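Local atomic coordinates of beta-lactamase (Serratia marcescens, PDB entry 5GS8), a protein that probably hydrolyses beta-lactam antibiotics, opening the lactam ring to give a substituted beta-amino acid, as other class A beta-lactamases do. Residues Pro44-Tyr49 and Ala145-Met150; Thr191-Thr196 and Val211-Thr216. All coordinates share one frame; numbering follows the deposited sequence.

Contact 1 of 2, residues Pro44-Tyr49 and Ala145-Met150; sequences PMQSTY and ATEEEM. With NA (sodium ion), chain G; SO4 (sulfate ion), chain C.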
loop_
_atom_site.group_PDB
_atom_site.type_symbol
_atom_site.label_atom_id
_atom_site.label_comp_id
_atom_site.label_asym_id
_atom_site.label_seq_id
_atom_site.Cartn_x
_atom_site.Cartn_y
_atom_site.Cartn_z
ATOM N N PRO A 44 14.848 10.900 -7.317
ATOM C CA PRO A 44 13.459 10.477 -7.465
ATOM C C PRO A 44 12.613 11.045 -6.320
ATOM O O PRO A 44 13.026 11.007 -5.153
ATOM C CB PRO A 44 13.545 8.943 -7.443
ATOM C CG PRO A 44 14.812 8.655 -6.682
ATOM C CD PRO A 44 15.750 9.777 -6.988
ATOM N N MET A 45 11.477 11.600 -6.680
ATOM C CA MET A 45 10.624 12.307 -5.714
ATOM C C MET A 45 9.788 11.382 -4.816
ATOM O O MET A 45 9.452 11.776 -3.679
ATOM C CB MET A 45 9.740 13.295 -6.443
ATOM C CG MET A 45 10.479 14.538 -6.910
ATOM S SD MET A 45 9.382 15.883 -7.433
ATOM C CE MET A 45 8.906 15.268 -9.006
ATOM N N GLN A 46 9.324 10.257 -5.394
ATOM C CA GLN A 46 8.126 9.426 -4.943
ATOM C C GLN A 46 6.984 10.321 -4.465
ATOM O O GLN A 46 6.665 11.289 -5.151
ATOM C CB GLN A 46 8.545 8.380 -3.919
ATOM C CG GLN A 46 9.310 7.231 -4.554
ATOM C CD GLN A 46 8.437 6.226 -5.256
ATOM O OE1 GLN A 46 7.203 6.235 -5.147
ATOM N NE2 GLN A 46 9.077 5.355 -6.051
ATOM N N SER A 47 6.401 10.056 -3.298
ATOM C CA SER A 47 5.258 10.859 -2.848
ATOM C C SER A 47 5.478 12.329 -2.627
ATOM O O SER A 47 4.513 13.052 -2.382
ATOM C CB SER A 47 4.579 10.291 -1.627
ATOM O OG SER A 47 4.059 9.025 -1.932
ATOM N N THR A 48 6.714 12.804 -2.618
ATOM C CA THR A 48 6.881 14.241 -2.358
ATOM C C THR A 48 6.178 15.045 -3.444
ATOM O O THR A 48 5.754 16.160 -3.170
ATOM C CB THR A 48 8.351 14.692 -2.222
ATOM O OG1 THR A 48 9.045 14.456 -3.453
ATOM C CG2 THR A 48 9.040 13.973 -1.046
ATOM N N TYR A 49 5.987 14.491 -4.639
ATOM C CA TYR A 49 5.314 15.248 -5.693
ATOM C C TYR A 49 3.821 15.367 -5.507
ATOM O O TYR A 49 3.166 16.089 -6.263
ATOM C CB TYR A 49 5.677 14.698 -7.089
ATOM C CG TYR A 49 4.932 13.495 -7.620
ATOM C CD1 TYR A 49 4.319 12.550 -6.801
ATOM C CD2 TYR A 49 4.928 13.236 -8.989
ATOM C CE1 TYR A 49 3.662 11.449 -7.315
ATOM C CE2 TYR A 49 4.300 12.137 -9.512
ATOM C CZ TYR A 49 3.657 11.232 -8.674
ATOM O OH TYR A 49 3.013 10.101 -9.168
ATOM N N ALA A 145 4.942 10.645 -14.265
ATOM C CA ALA A 145 4.331 9.332 -14.048
ATOM C C ALA A 145 3.416 9.379 -12.831
ATOM O O ALA A 145 3.788 9.896 -11.791
ATOM C CB ALA A 145 5.394 8.271 -13.844
ATOM N N THR A 146 2.238 8.794 -12.964
ATOM C CA THR A 146 1.355 8.588 -11.838
ATOM C C THR A 146 1.847 7.491 -10.889
ATOM O O THR A 146 2.841 6.812 -11.144
ATOM C CB THR A 146 -0.031 8.167 -12.341
ATOM O OG1 THR A 146 0.085 6.893 -12.991
ATOM C CG2 THR A 146 -0.622 9.196 -13.286
ATOM N N GLU A 147 1.152 7.327 -9.760
ATOM C CA GLU A 147 1.533 6.280 -8.816
ATOM C C GLU A 147 1.337 4.932 -9.510
ATOM O O GLU A 147 2.199 4.060 -9.411
ATOM C CB GLU A 147 0.721 6.335 -7.523
ATOM C CG GLU A 147 1.265 7.370 -6.566
ATOM C CD GLU A 147 2.510 6.926 -5.805
ATOM O OE1 GLU A 147 2.951 5.762 -5.986
ATOM O OE2 GLU A 147 3.122 7.745 -5.032
ATOM N N GLU A 148 0.209 4.748 -10.180
ATOM C CA GLU A 148 -0.012 3.491 -10.940
ATOM C C GLU A 148 1.128 3.210 -11.898
ATOM O O GLU A 148 1.637 2.095 -11.949
ATOM C CB GLU A 148 -1.303 3.572 -11.719
ATOM C CG GLU A 148 -1.663 2.298 -12.438
ATOM C CD GLU A 148 -2.882 2.478 -13.341
ATOM O OE1 GLU A 148 -3.483 3.586 -13.341
ATOM O OE2 GLU A 148 -3.198 1.548 -14.115
ATOM N N GLU A 149 1.565 4.228 -12.614
ATOM C CA GLU A 149 2.651 4.045 -13.581
ATOM C C GLU A 149 3.960 3.669 -12.878
ATOM O O GLU A 149 4.740 2.817 -13.337
ATOM C CB GLU A 149 2.816 5.311 -14.412
ATOM C CG GLU A 149 1.740 5.408 -15.456
ATOM C CD GLU A 149 1.650 6.738 -16.186
ATOM O OE1 GLU A 149 2.008 7.812 -15.681
ATOM O OE2 GLU A 149 1.139 6.711 -17.329
ATOM N N MET A 150 4.268 4.328 -11.771
ATOM C CA MET A 150 5.475 3.988 -11.027
ATOM C C MET A 150 5.485 2.541 -10.549
ATOM O O MET A 150 6.541 1.903 -10.436
ATOM C CB MET A 150 5.691 4.951 -9.836
ATOM C CG MET A 150 6.166 6.340 -10.239
ATOM S SD MET A 150 6.775 7.305 -8.847
ATOM C CE MET A 150 5.259 7.687 -7.988
HETATM NA NA NA G . 9.114 3.039 -10.248
HETATM S S SO4 C . 5.215 7.890 1.190
HETATM O O1 SO4 C . 5.781 7.631 -0.222
HETATM O O2 SO4 C . 3.800 7.427 1.104
HETATM O O3 SO4 C . 5.310 9.328 1.527
HETATM O O4 SO4 C . 5.831 7.171 2.231
HETATM O O HOH W 1 5.312 4.453 -5.887
HETATM O O HOH W 2 5.155 6.990 -3.579
HETATM O O HOH W 3 8.346 3.035 -7.529
#
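Y49 reaches across to A145: its OH donates to A145 O at 2.7 Å, in the plane of that carbonyl and on a lone pair, with the acceptor lying at the ring edge. With chi1 at 83°, CG of Y49 lies between its backbone N and carbonyl carbon, which sets OH against A145 O. N160 is a second donor to A145 O. The bent end of M150 fills the angle between two polar side chains, its CE 3.5 Å from Y49 OH and 3.7 Å from Q46 OE1.

Between Q46, S47 and E147 the polar ends are joined mainly by water. One water lies near Q46 OE1 and S47 OG and 2.6 Å from E147 OE2; another joins Q46 OE1 to E147 OE1. Bending at chi2 (-78°) curls E147 back so that its carboxylate faces this cluster. K50 pairs with both S47 OG and E147 OE2, Q157 holds Q46 NE2, and S47 OG donates to O1 of a sulfate, probably from the crystallisation liquor.

Farther out, T146 and E149 form a capping box at the start of helix 147-152, D117 takes the N-H groups of E147 and E148, and M150 O binds a sodium ion. S47 and K50 fit the SxxK motif, so S47 is probably the nucleophile; the water held by S47 and E147 is consistent with the position of the hydrolytic water in class A enzymes.

Contact 2 of 2, residues Thr191-Thr196 and Val211-Thr216; sequences TMIETT and VVAHKT. With NA (sodium ion), chain Q; NA (sodium ion), chain L; SO4 (sulfate ion), chain C.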
loop_
_atom_site.group_PDB
_atom_site.type_symbol
_atom_site.label_atom_id
_atom_site.label_comp_id
_atom_site.label_asym_id
_atom_site.label_seq_id
_atom_site.Cartn_x
_atom_site.Cartn_y
_atom_site.Cartn_z
ATOM N N THR A 191 -2.944 21.224 5.874
ATOM C CA THR A 191 -2.888 19.830 5.458
ATOM C C THR A 191 -1.448 19.265 5.614
ATOM O O THR A 191 -1.255 18.145 6.159
ATOM C CB THR A 191 -3.395 19.721 4.023
ATOM O OG1 THR A 191 -4.773 20.161 3.964
ATOM C CG2 THR A 191 -3.327 18.328 3.541
ATOM N N MET A 192 -0.450 20.089 5.290
ATOM C CA MET A 192 0.946 19.707 5.438
ATOM C C MET A 192 1.425 19.615 6.863
ATOM O O MET A 192 2.246 18.752 7.210
ATOM C CB MET A 192 1.826 20.651 4.642
ATOM C CG MET A 192 1.632 20.463 3.139
ATOM S SD MET A 192 2.538 21.671 2.179
ATOM C CE MET A 192 4.238 21.130 2.481
ATOM N N ILE A 193 0.857 20.456 7.752
ATOM C CA ILE A 193 1.167 20.297 9.162
ATOM C C ILE A 193 0.496 19.043 9.756
ATOM O O ILE A 193 1.040 18.359 10.630
ATOM C CB ILE A 193 0.771 21.560 9.967
ATOM C CG1 ILE A 193 1.490 22.793 9.430
ATOM C CG2 ILE A 193 0.985 21.311 11.452
ATOM C CD1 ILE A 193 0.976 24.115 9.985
ATOM N N GLU A 194 -0.679 18.692 9.234
ATOM C CA GLU A 194 -1.450 17.548 9.690
ATOM C C GLU A 194 -0.851 16.226 9.182
ATOM O O GLU A 194 -1.344 15.156 9.556
ATOM C CB GLU A 194 -2.878 17.710 9.173
ATOM C CG GLU A 194 -3.667 18.755 9.964
ATOM C CD GLU A 194 -5.012 19.172 9.358
ATOM O OE1 GLU A 194 -5.378 18.736 8.254
ATOM O OE2 GLU A 194 -5.747 19.944 10.052
ATOM N N THR A 195 0.141 16.284 8.298
ATOM C CA THR A 195 0.756 15.045 7.824
ATOM C C THR A 195 1.107 14.083 8.950
ATOM O O THR A 195 1.726 14.497 9.960
ATOM C CB THR A 195 2.017 15.398 6.998
ATOM O OG1 THR A 195 1.596 16.092 5.819
ATOM C CG2 THR A 195 2.844 14.171 6.650
ATOM N N THR A 196 0.771 12.817 8.759
ATOM C CA THR A 196 1.077 11.801 9.757
ATOM C C THR A 196 2.186 10.843 9.361
ATOM O O THR A 196 2.699 10.103 10.213
ATOM C CB THR A 196 -0.138 10.950 10.110
ATOM O OG1 THR A 196 -0.649 10.327 8.948
ATOM C CG2 THR A 196 -1.239 11.834 10.654
ATOM N N VAL A 211 6.531 22.880 14.809
ATOM C CA VAL A 211 5.625 22.857 13.647
ATOM C C VAL A 211 6.441 22.493 12.406
ATOM O O VAL A 211 7.371 23.229 12.014
ATOM C CB VAL A 211 4.923 24.197 13.376
ATOM C CG1 VAL A 211 3.998 24.080 12.176
ATOM C CG2 VAL A 211 4.136 24.619 14.607
ATOM N N VAL A 212 6.039 21.385 11.763
ATOM C CA VAL A 212 6.713 20.901 10.548
ATOM C C VAL A 212 5.636 20.576 9.515
ATOM O O VAL A 212 4.831 19.674 9.700
ATOM C CB VAL A 212 7.549 19.660 10.838
ATOM C CG1 VAL A 212 8.227 19.183 9.546
ATOM C CG2 VAL A 212 8.571 19.957 11.949
ATOM N N ALA A 213 5.536 21.457 8.529
ATOM C CA ALA A 213 4.573 21.301 7.428
ATOM C C ALA A 213 5.305 20.549 6.335
ATOM O O ALA A 213 6.244 21.075 5.756
ATOM C CB ALA A 213 4.163 22.681 6.913
ATOM N N HIS A 214 4.965 19.282 6.135
ATOM C CA HIS A 214 5.822 18.458 5.294
ATOM C C HIS A 214 5.109 17.409 4.494
ATOM O O HIS A 214 3.955 17.091 4.722
ATOM C CB HIS A 214 6.926 17.815 6.138
ATOM C CG HIS A 214 6.464 16.708 7.040
ATOM N ND1 HIS A 214 6.804 15.392 6.836
ATOM C CD2 HIS A 214 5.653 16.717 8.128
ATOM C CE1 HIS A 214 6.239 14.634 7.757
ATOM N NE2 HIS A 214 5.510 15.415 8.545
ATOM N N LYS A 215 5.862 16.849 3.556
ATOM C CA LYS A 215 5.419 15.739 2.703
ATOM C C LYS A 215 6.538 14.742 2.481
ATOM O O LYS A 215 7.613 15.109 2.044
ATOM C CB LYS A 215 4.923 16.253 1.354
ATOM C CG LYS A 215 4.403 15.178 0.424
ATOM C CD LYS A 215 3.018 14.692 0.827
ATOM C CE LYS A 215 2.715 13.279 0.356
ATOM N NZ LYS A 215 3.492 12.255 1.099
ATOM N N THR A 216 6.273 13.487 2.824
ATOM C CA THR A 216 7.247 12.425 2.681
ATOM C C THR A 216 7.252 11.857 1.257
ATOM O O THR A 216 6.309 12.040 0.477
ATOM C CB THR A 216 6.903 11.293 3.695
ATOM O OG1 THR A 216 5.554 10.901 3.496
ATOM C CG2 THR A 216 7.074 11.798 5.063
HETATM NA NA NA Q . 3.442 16.769 10.524
HETATM NA NA NA L . 4.644 13.584 10.519
HETATM S S SO4 C . 5.215 7.890 1.190
HETATM O O1 SO4 C . 5.781 7.631 -0.222
HETATM O O2 SO4 C . 3.800 7.427 1.104
HETATM O O3 SO4 C . 5.310 9.328 1.527
HETATM O O4 SO4 C . 5.831 7.171 2.231
HETATM O O HOH W 4 3.311 13.325 13.046
#
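The end of helix 182-193 and the turn after it lie along the outer edge of strand 212-218, one of the two edge strands of the five-stranded sheet, and M192 and H214 make the central backbone bond. H214 N donates to M192 O at 3.0 Å and 160°, approaching from 61° above the carbonyl plane rather than along a lone pair. The CA-H of A213 also approaches this oxygen, a CH...O contact. T195 OG1 lies 2.8 Å from H214 O and 3.1 Å from M192 O, with one proton to serve both.

T195 leans over the histidine too: its CG2 sits 3.8 Å from the H214 ring centroid, over one face and displaced toward the rim, a CH-pi contact. H214 starts off away from the turn, but chi1 of 73° brings the ring back beneath T195. D232 binds ND1, while NE2 faces a sodium ion at 2.8 Å that T197 O also binds. A second sodium is gripped by I193 O and T195 O.

The strand pairs with strand 227-237 along its other edge, through A213 with I235 and K215 with I233. K215 and T216 begin what fits the KTG-type motif of the family, facing the probable active site, where K215 NZ bonds to T216 O and S111.

Toward the strand's start the contact turns apolar. M192 CB and I193 CG1 both pack on A213 CB, the latter at 3.7 Å, and I193 CD1 meets V211 CG1 at the same distance, the two branched side chains crossing at a slant near the partly exposed end.

Both contacts are largely buried and lie on opposite sides of the chain's centre, their own centres 18 Å apart, yet they meet at the probable active site: S47 CB packs 3.2 Å from T216 O, and S47 O lies against K215 CE. One sulfate touches S47 of contact 1 and T216 of contact 2. Contact 1 joins the loop before helix 49-64 to helix 147-152, and much of it is bridged by water and polar groups. Contact 2 sets the end of a helix directly on the edge of the main sheet by one backbone bond, a threonine hydroxyl and apolar packing, including a methyl over the histidine ring, and its I193-V211 end is less buried.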